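Local atomic coordinates of universal stress protein (Burkholderia pseudomallei, PDB entry 4WNY), a protein that belongs to the universal stress protein family and probably helps the bacterium withstand stress, though its exact function is not established. Residues I9-D14 against S20-A25; L37-V42 against A77-R82. All coordinates share one frame; numbering follows the deposited sequence.

Contact 1: I9-D14 against S20-A25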
ATOM      1  N   ILE A   9      -8.819   0.930  -8.750  1.00 34.93           N
ATOM      2  CA  ILE A   9      -8.477   0.732  -7.348  1.00 33.29           C
ATOM      3  C   ILE A   9      -9.631   0.122  -6.561  1.00 33.70           C
ATOM      4  O   ILE A   9     -10.773   0.570  -6.663  1.00 32.20           O
ATOM      5  CB  ILE A   9      -8.075   2.055  -6.676  1.00 35.42           C
ATOM      6  CG1 ILE A   9      -7.021   2.785  -7.514  1.00 38.81           C
ATOM      7  CG2 ILE A   9      -7.572   1.801  -5.264  1.00 33.80           C
ATOM      8  CD1 ILE A   9      -6.668   4.158  -6.981  1.00 38.76           C
ATOM      9  N   LEU A  10      -9.321  -0.898  -5.767  1.00 35.03           N
ATOM     10  CA  LEU A  10     -10.312  -1.547  -4.920  1.00 34.81           C
ATOM     11  C   LEU A  10     -10.063  -1.195  -3.455  1.00 31.26           C
ATOM     12  O   LEU A  10      -8.935  -1.278  -2.977  1.00 29.86           O
ATOM     13  CB  LEU A  10     -10.274  -3.066  -5.130  1.00 35.81           C
ATOM     14  CG  LEU A  10     -11.364  -3.955  -4.521  1.00 32.66           C
ATOM     15  CD1 LEU A  10     -11.504  -5.229  -5.334  1.00 33.51           C
ATOM     16  CD2 LEU A  10     -11.060  -4.298  -3.072  1.00 31.83           C
ATOM     17  N   VAL A  11     -11.120  -0.800  -2.749  1.00 28.38           N
ATOM     18  CA  VAL A  11     -11.025  -0.506  -1.320  1.00 28.01           C
ATOM     19  C   VAL A  11     -12.075  -1.300  -0.538  1.00 26.60           C
ATOM     20  O   VAL A  11     -13.261  -1.282  -0.873  1.00 22.31           O
ATOM     21  CB  VAL A  11     -11.177   1.010  -1.039  1.00 28.30           C
ATOM     22  CG1 VAL A  11     -12.398   1.571  -1.747  1.00 27.53           C
ATOM     23  CG2 VAL A  11     -11.240   1.285   0.460  1.00 31.07           C
ATOM     24  N   ALA A  12     -11.628  -2.011   0.491  1.00 28.57           N
ATOM     25  CA  ALA A  12     -12.513  -2.873   1.266  1.00 29.81           C
ATOM     26  C   ALA A  12     -13.209  -2.109   2.386  1.00 30.75           C
ATOM     27  O   ALA A  12     -12.554  -1.510   3.240  1.00 30.73           O
ATOM     28  CB  ALA A  12     -11.734  -4.050   1.837  1.00 32.75           C
ATOM     29  N   LEU A  13     -14.538  -2.142   2.380  1.00 31.13           N
ATOM     30  CA  LEU A  13     -15.328  -1.459   3.400  1.00 33.64           C
ATOM     31  C   LEU A  13     -16.105  -2.452   4.264  1.00 37.25           C
ATOM     32  O   LEU A  13     -16.478  -3.534   3.805  1.00 39.31           O
ATOM     33  CB  LEU A  13     -16.294  -0.467   2.748  1.00 32.60           C
ATOM     34  CG  LEU A  13     -15.700   0.522   1.739  1.00 30.69           C
ATOM     35  CD1 LEU A  13     -16.796   1.398   1.158  1.00 30.87           C
ATOM     36  CD2 LEU A  13     -14.611   1.375   2.373  1.00 32.13           C
ATOM     37  N   ASP A  14     -16.339  -2.087   5.520  1.00 37.82           N
ATOM     38  CA  ASP A  14     -17.131  -2.916   6.419  1.00 40.85           C
ATOM     39  C   ASP A  14     -17.966  -2.043   7.350  1.00 42.69           C
ATOM     40  O   ASP A  14     -18.690  -2.547   8.208  1.00 44.52           O
ATOM     41  CB  ASP A  14     -16.234  -3.868   7.222  1.00 42.29           C
ATOM     42  CG  ASP A  14     -15.297  -3.140   8.171  1.00 44.07           C
ATOM     43  OD1 ASP A  14     -15.101  -1.918   8.009  1.00 42.05           O
ATOM     44  OD2 ASP A  14     -14.746  -3.796   9.084  1.00 47.00           O
ATOM     45  N   SER A  20     -13.652   3.538   6.669  1.00 37.79           N
ATOM     46  CA  SER A  20     -14.115   4.798   6.108  1.00 38.35           C
ATOM     47  C   SER A  20     -12.934   5.735   5.886  1.00 39.45           C
ATOM     48  O   SER A  20     -12.893   6.481   4.907  1.00 38.53           O
ATOM     49  CB  SER A  20     -15.148   5.448   7.030  1.00 39.71           C
ATOM     50  OG  SER A  20     -15.589   6.689   6.511  1.00 39.05           O
ATOM     51  N   HIS A  21     -11.973   5.684   6.803  1.00 40.96           N
ATOM     52  CA  HIS A  21     -10.748   6.461   6.679  1.00 41.69           C
ATOM     53  C   HIS A  21      -9.954   5.997   5.464  1.00 38.81           C
ATOM     54  O   HIS A  21      -9.348   6.801   4.756  1.00 40.61           O
ATOM     55  CB  HIS A  21      -9.903   6.337   7.947  1.00 44.71           C
ATOM     56  CG  HIS A  21      -8.691   7.214   7.955  1.00 48.05           C
ATOM     57  ND1 HIS A  21      -7.412   6.719   8.102  1.00 48.72           N
ATOM     58  CD2 HIS A  21      -8.561   8.556   7.834  1.00 50.23           C
ATOM     59  CE1 HIS A  21      -6.549   7.717   8.072  1.00 50.40           C
ATOM     60  NE2 HIS A  21      -7.221   8.845   7.909  1.00 51.14           N
ATOM     61  N   ALA A  22      -9.971   4.689   5.227  1.00 36.92           N
ATOM     62  CA  ALA A  22      -9.276   4.103   4.089  1.00 34.97           C
ATOM     63  C   ALA A  22      -9.941   4.506   2.778  1.00 36.21           C
ATOM     64  O   ALA A  22      -9.274   4.674   1.757  1.00 38.96           O
ATOM     65  CB  ALA A  22      -9.233   2.592   4.219  1.00 31.83           C
ATOM     66  N   LEU A  23     -11.261   4.652   2.818  1.00 35.30           N
ATOM     67  CA  LEU A  23     -12.027   5.079   1.655  1.00 33.60           C
ATOM     68  C   LEU A  23     -11.645   6.496   1.242  1.00 35.24           C
ATOM     69  O   LEU A  23     -11.489   6.785   0.055  1.00 34.45           O
ATOM     70  CB  LEU A  23     -13.527   5.002   1.945  1.00 31.57           C
ATOM     71  CG  LEU A  23     -14.447   5.611   0.886  1.00 32.06           C
ATOM     72  CD1 LEU A  23     -14.258   4.916  -0.451  1.00 29.77           C
ATOM     73  CD2 LEU A  23     -15.900   5.537   1.327  1.00 33.32           C
ATOM     74  N   ASP A  24     -11.495   7.373   2.230  1.00 38.06           N
ATOM     75  CA  ASP A  24     -11.100   8.754   1.977  1.00 41.42           C
ATOM     76  C   ASP A  24      -9.707   8.821   1.361  1.00 41.75           C
ATOM     77  O   ASP A  24      -9.422   9.689   0.536  1.00 43.76           O
ATOM     78  CB  ASP A  24     -11.141   9.572   3.268  1.00 45.21           C
ATOM     79  CG  ASP A  24     -12.555   9.821   3.756  1.00 48.85           C
ATOM     80  OD1 ASP A  24     -13.503   9.638   2.963  1.00 46.97           O
ATOM     81  OD2 ASP A  24     -12.718  10.209   4.933  1.00 53.28           O
ATOM     82  N   ALA A  25      -8.844   7.896   1.770  1.00 39.66           N
ATOM     83  CA  ALA A  25      -7.492   7.820   1.233  1.00 38.69           C
ATOM     84  C   ALA A  25      -7.505   7.261  -0.186  1.00 36.19           C
ATOM     85  O   ALA A  25      -6.802   7.759  -1.065  1.00 35.38           O
ATOM     86  CB  ALA A  25      -6.611   6.971   2.133  1.00 38.90           C
TER
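Leu-23 sits over the gap between Val-11 and Leu-13, and following it outward from the helix traces most of the contact. Its CB lies 3.8 Å from CD2 of Leu-13, the methyl that the strand residue sends up to the helix. From there CG leaves anti to the backbone N (chi1 171°), and the turn at chi2, 60°, swings CD1 to 4.0 Å from Val-11 CG1. The other methyl, CD2, turns elsewhere and packs on the guanidinium carbon of Arg-78 in helix 57-82. The two leucine side chains meet at a slant, whereas Val-11 and Leu-23 cross at about a right angle.

Val-11 uses its two methyls differently: CG1 meets the side-chain end of Leu-23, while CG2 rises against the helix backbone, 4.1 Å from both N and CA of Leu-23, and is 4.5 Å from Ala-22 CB. Ala-22 has no more than a methyl to offer at this point. Ala-26, in the next turn, also touches Val-11, and Ala-75 of helix 57-82 packs on both leucines.

Strand 9-13 and helix 20-25 run nearly antiparallel, at 164°, with their axes 8.1 Å apart at closest approach. Every side chain carrying the contact is aliphatic and buried, and the polar groups of Ser-20 and Asp-24 are paired with Arg-78, whose guanidinium borders the contact beside Leu-23. The helix is therefore held to the strand here by van der Waals packing and the exclusion of water, without directional bonds.

Contact 2: L37-V42 against A77-R82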
ATOM      1  N   LEU A  37     -12.429   3.996  -8.993  1.00 36.22           N
ATOM      2  CA  LEU A  37     -12.479   3.421  -7.655  1.00 32.48           C
ATOM      3  C   LEU A  37     -13.622   2.422  -7.537  1.00 30.79           C
ATOM      4  O   LEU A  37     -14.732   2.681  -7.994  1.00 34.49           O
ATOM      5  CB  LEU A  37     -12.631   4.515  -6.600  1.00 30.31           C
ATOM      6  CG  LEU A  37     -12.417   4.067  -5.155  1.00 27.57           C
ATOM      7  CD1 LEU A  37     -10.956   3.717  -4.914  1.00 24.46           C
ATOM      8  CD2 LEU A  37     -12.881   5.141  -4.189  1.00 29.60           C
ATOM      9  N   VAL A  38     -13.340   1.276  -6.930  1.00 29.44           N
ATOM     10  CA  VAL A  38     -14.360   0.258  -6.725  1.00 28.02           C
ATOM     11  C   VAL A  38     -14.379  -0.183  -5.267  1.00 26.43           C
ATOM     12  O   VAL A  38     -13.665  -1.111  -4.887  1.00 27.30           O
ATOM     13  CB  VAL A  38     -14.135  -0.976  -7.632  1.00 27.40           C
ATOM     14  CG1 VAL A  38     -15.214  -2.015  -7.387  1.00 25.26           C
ATOM     15  CG2 VAL A  38     -14.114  -0.573  -9.103  1.00 28.43           C
ATOM     16  N   PRO A  39     -15.183   0.500  -4.439  1.00 26.41           N
ATOM     17  CA  PRO A  39     -15.386   0.087  -3.048  1.00 26.97           C
ATOM     18  C   PRO A  39     -16.162  -1.222  -2.962  1.00 25.99           C
ATOM     19  O   PRO A  39     -17.165  -1.379  -3.655  1.00 24.75           O
ATOM     20  CB  PRO A  39     -16.203   1.241  -2.447  1.00 27.14           C
ATOM     21  CG  PRO A  39     -16.022   2.390  -3.393  1.00 28.00           C
ATOM     22  CD  PRO A  39     -15.884   1.758  -4.742  1.00 27.71           C
ATOM     23  N   VAL A  40     -15.707  -2.150  -2.131  1.00 25.64           N
ATOM     24  CA  VAL A  40     -16.434  -3.400  -1.962  1.00 28.46           C
ATOM     25  C   VAL A  40     -16.821  -3.619  -0.504  1.00 30.60           C
ATOM     26  O   VAL A  40     -16.030  -3.384   0.411  1.00 30.82           O
ATOM     27  CB  VAL A  40     -15.621  -4.618  -2.470  1.00 28.71           C
ATOM     28  CG1 VAL A  40     -15.325  -4.479  -3.956  1.00 29.25           C
ATOM     29  CG2 VAL A  40     -14.334  -4.780  -1.684  1.00 32.17           C
ATOM     30  N   TYR A  41     -18.062  -4.046  -0.297  1.00 29.83           N
ATOM     31  CA  TYR A  41     -18.533  -4.425   1.026  1.00 31.92           C
ATOM     32  C   TYR A  41     -18.602  -5.944   1.105  1.00 33.96           C
ATOM     33  O   TYR A  41     -19.301  -6.578   0.314  1.00 36.48           O
ATOM     34  CB  TYR A  41     -19.901  -3.804   1.323  1.00 30.22           C
ATOM     35  CG  TYR A  41     -20.425  -4.108   2.711  1.00 32.63           C
ATOM     36  CD1 TYR A  41     -20.163  -3.255   3.776  1.00 33.34           C
ATOM     37  CD2 TYR A  41     -21.183  -5.247   2.956  1.00 34.58           C
ATOM     38  CE1 TYR A  41     -20.643  -3.530   5.046  1.00 37.54           C
ATOM     39  CE2 TYR A  41     -21.664  -5.528   4.220  1.00 37.08           C
ATOM     40  CZ  TYR A  41     -21.394  -4.669   5.261  1.00 39.35           C
ATOM     41  OH  TYR A  41     -21.875  -4.952   6.519  1.00 43.39           O
ATOM     42  N   VAL A  42     -17.881  -6.525   2.055  1.00 34.51           N
ATOM     43  CA  VAL A  42     -17.795  -7.975   2.161  1.00 38.18           C
ATOM     44  C   VAL A  42     -18.813  -8.543   3.143  1.00 39.70           C
ATOM     45  O   VAL A  42     -18.737  -8.292   4.345  1.00 43.02           O
ATOM     46  CB  VAL A  42     -16.384  -8.422   2.598  1.00 42.61           C
ATOM     47  N   ALA A  77     -21.785   8.187  -3.025  1.00 26.09           N
ATOM     48  CA  ALA A  77     -22.040   9.610  -2.825  1.00 27.95           C
ATOM     49  C   ALA A  77     -20.737  10.395  -2.691  1.00 30.60           C
ATOM     50  O   ALA A  77     -20.622  11.516  -3.189  1.00 31.51           O
ATOM     51  CB  ALA A  77     -22.914   9.822  -1.598  1.00 26.78           C
ATOM     52  N   ARG A  78     -19.761   9.802  -2.012  1.00 30.58           N
ATOM     53  CA  ARG A  78     -18.451  10.424  -1.860  1.00 32.82           C
ATOM     54  C   ARG A  78     -17.722  10.493  -3.200  1.00 30.73           C
ATOM     55  O   ARG A  78     -17.097  11.503  -3.525  1.00 33.63           O
ATOM     56  CB  ARG A  78     -17.600   9.656  -0.848  1.00 35.49           C
ATOM     57  CG  ARG A  78     -18.146   9.625   0.569  1.00 38.40           C
ATOM     58  CD  ARG A  78     -17.077   9.115   1.524  1.00 37.17           C
ATOM     59  NE  ARG A  78     -17.636   8.392   2.661  1.00 36.64           N
ATOM     60  CZ  ARG A  78     -16.919   7.961   3.694  1.00 36.44           C
ATOM     61  NH1 ARG A  78     -15.613   8.190   3.737  1.00 36.15           N
ATOM     62  NH2 ARG A  78     -17.508   7.306   4.686  1.00 35.29           N
ATOM     63  N   MET A  79     -17.809   9.412  -3.971  1.00 28.49           N
ATOM     64  CA  MET A  79     -17.183   9.347  -5.288  1.00 29.37           C
ATOM     65  C   MET A  79     -17.792  10.363  -6.253  1.00 30.60           C
ATOM     66  O   MET A  79     -17.074  11.032  -6.998  1.00 31.10           O
ATOM     67  CB  MET A  79     -17.310   7.938  -5.869  1.00 30.01           C
ATOM     68  CG  MET A  79     -16.557   6.868  -5.094  1.00 32.10           C
ATOM     69  SD  MET A  79     -17.022   5.201  -5.598  1.00 33.26           S
ATOM     70  CE  MET A  79     -16.620   5.257  -7.341  1.00 35.00           C
ATOM     71  N   THR A  80     -19.116  10.470  -6.233  1.00 29.29           N
ATOM     72  CA  THR A  80     -19.831  11.395  -7.105  1.00 30.24           C
ATOM     73  C   THR A  80     -19.412  12.844  -6.859  1.00 33.02           C
ATOM     74  O   THR A  80     -19.135  13.585  -7.804  1.00 34.95           O
ATOM     75  CB  THR A  80     -21.354  11.266  -6.922  1.00 31.81           C
ATOM     76  OG1 THR A  80     -21.768   9.955  -7.328  1.00 30.85           O
ATOM     77  CG2 THR A  80     -22.091  12.310  -7.751  1.00 34.51           C
ATOM     78  N   ARG A  81     -19.357  13.238  -5.589  1.00 34.61           N
ATOM     79  CA  ARG A  81     -18.934  14.585  -5.216  1.00 39.66           C
ATOM     80  C   ARG A  81     -17.506  14.876  -5.670  1.00 38.85           C
ATOM     81  O   ARG A  81     -17.221  15.947  -6.206  1.00 40.97           O
ATOM     82  CB  ARG A  81     -19.052  14.783  -3.699  1.00 42.79           C
ATOM     83  CG  ARG A  81     -18.293  15.996  -3.165  1.00 44.69           C
ATOM     84  CD  ARG A  81     -18.498  16.199  -1.666  1.00 43.07           C
ATOM     85  NE  ARG A  81     -19.859  16.620  -1.337  1.00 39.43           N
ATOM     86  CZ  ARG A  81     -20.171  17.414  -0.317  1.00 36.76           C
ATOM     87  NH1 ARG A  81     -19.218  17.886   0.476  1.00 35.17           N
ATOM     88  NH2 ARG A  81     -21.437  17.742  -0.091  1.00 35.27           N
ATOM     89  N   ARG A  82     -16.616  13.911  -5.459  1.00 38.15           N
ATOM     90  CA  ARG A  82     -15.209  14.067  -5.814  1.00 38.10           C
ATOM     91  C   ARG A  82     -14.975  13.879  -7.312  1.00 38.47           C
ATOM     92  O   ARG A  82     -13.868  14.095  -7.806  1.00 39.66           O
ATOM     93  CB  ARG A  82     -14.350  13.082  -5.021  1.00 36.86           C
TER
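Met-79 reaches from the helix to the strand and meets both Leu-37 and Pro-39, each through different atoms. Its CG starts anti to its own carbonyl carbon (chi1 -65°) and lies 4.2 Å from CD2 of Leu-37. The sulfur then comes up to the CG-CD side of the proline ring, with SD 3.7 Å from Pro-39 CG and equally far from Pro-39 CD. A bend at chi3, 58°, turns the methyl back over the strand: CE is 3.3 Å from the carbonyl O of Leu-37, a close approach, and 4.1 Å from Leu-37 CB.

Leu-37 and Pro-39 are two apart on strand 37-42, and both point toward the helix, so the methionine lies across two alternate residues on the helix-facing side of the strand. Leu-37 and Met-79 cross at a slant. On its other flanks Leu-37 packs against Ala-26 and Leu-27 of helix 17-32, and Pro-39 touches Ala-75, one turn before Met-79, so Leu-37 is shared between the two helices while Pro-39 packs on helix 57-82.

All three residues are buried, and what joins them is aliphatic and thioether packing. Helices 17-32 and 57-82 pack on one face of a parallel sheet ordered 3-2-1-4-5, the Rossmann-like alpha/beta arrangement of the universal stress proteins.

In the fold
Contact 1 closes before contact 2 opens along the chain, and their centres lie about 8 Å apart. Strands 8-13 and 36-43 are neighbours in the parallel sheet, and helix 17-32 connects them as a beta-alpha-beta crossover; helix 57-82 follows strand 36-43. The two contacts also touch directly. Val-11 CG1 packs 3.6 Å from Pro-39 CA on the helix-covered face, across neighbouring strands, while the helices are tied by a salt bridge from Arg-78 NH1 to Asp-24 OD1, at 2.7 Å. Both contacts thus belong to one continuous hydrophobic layer between the sheet and helices 17-32 and 57-82, with a charged pair joining the helices beside it.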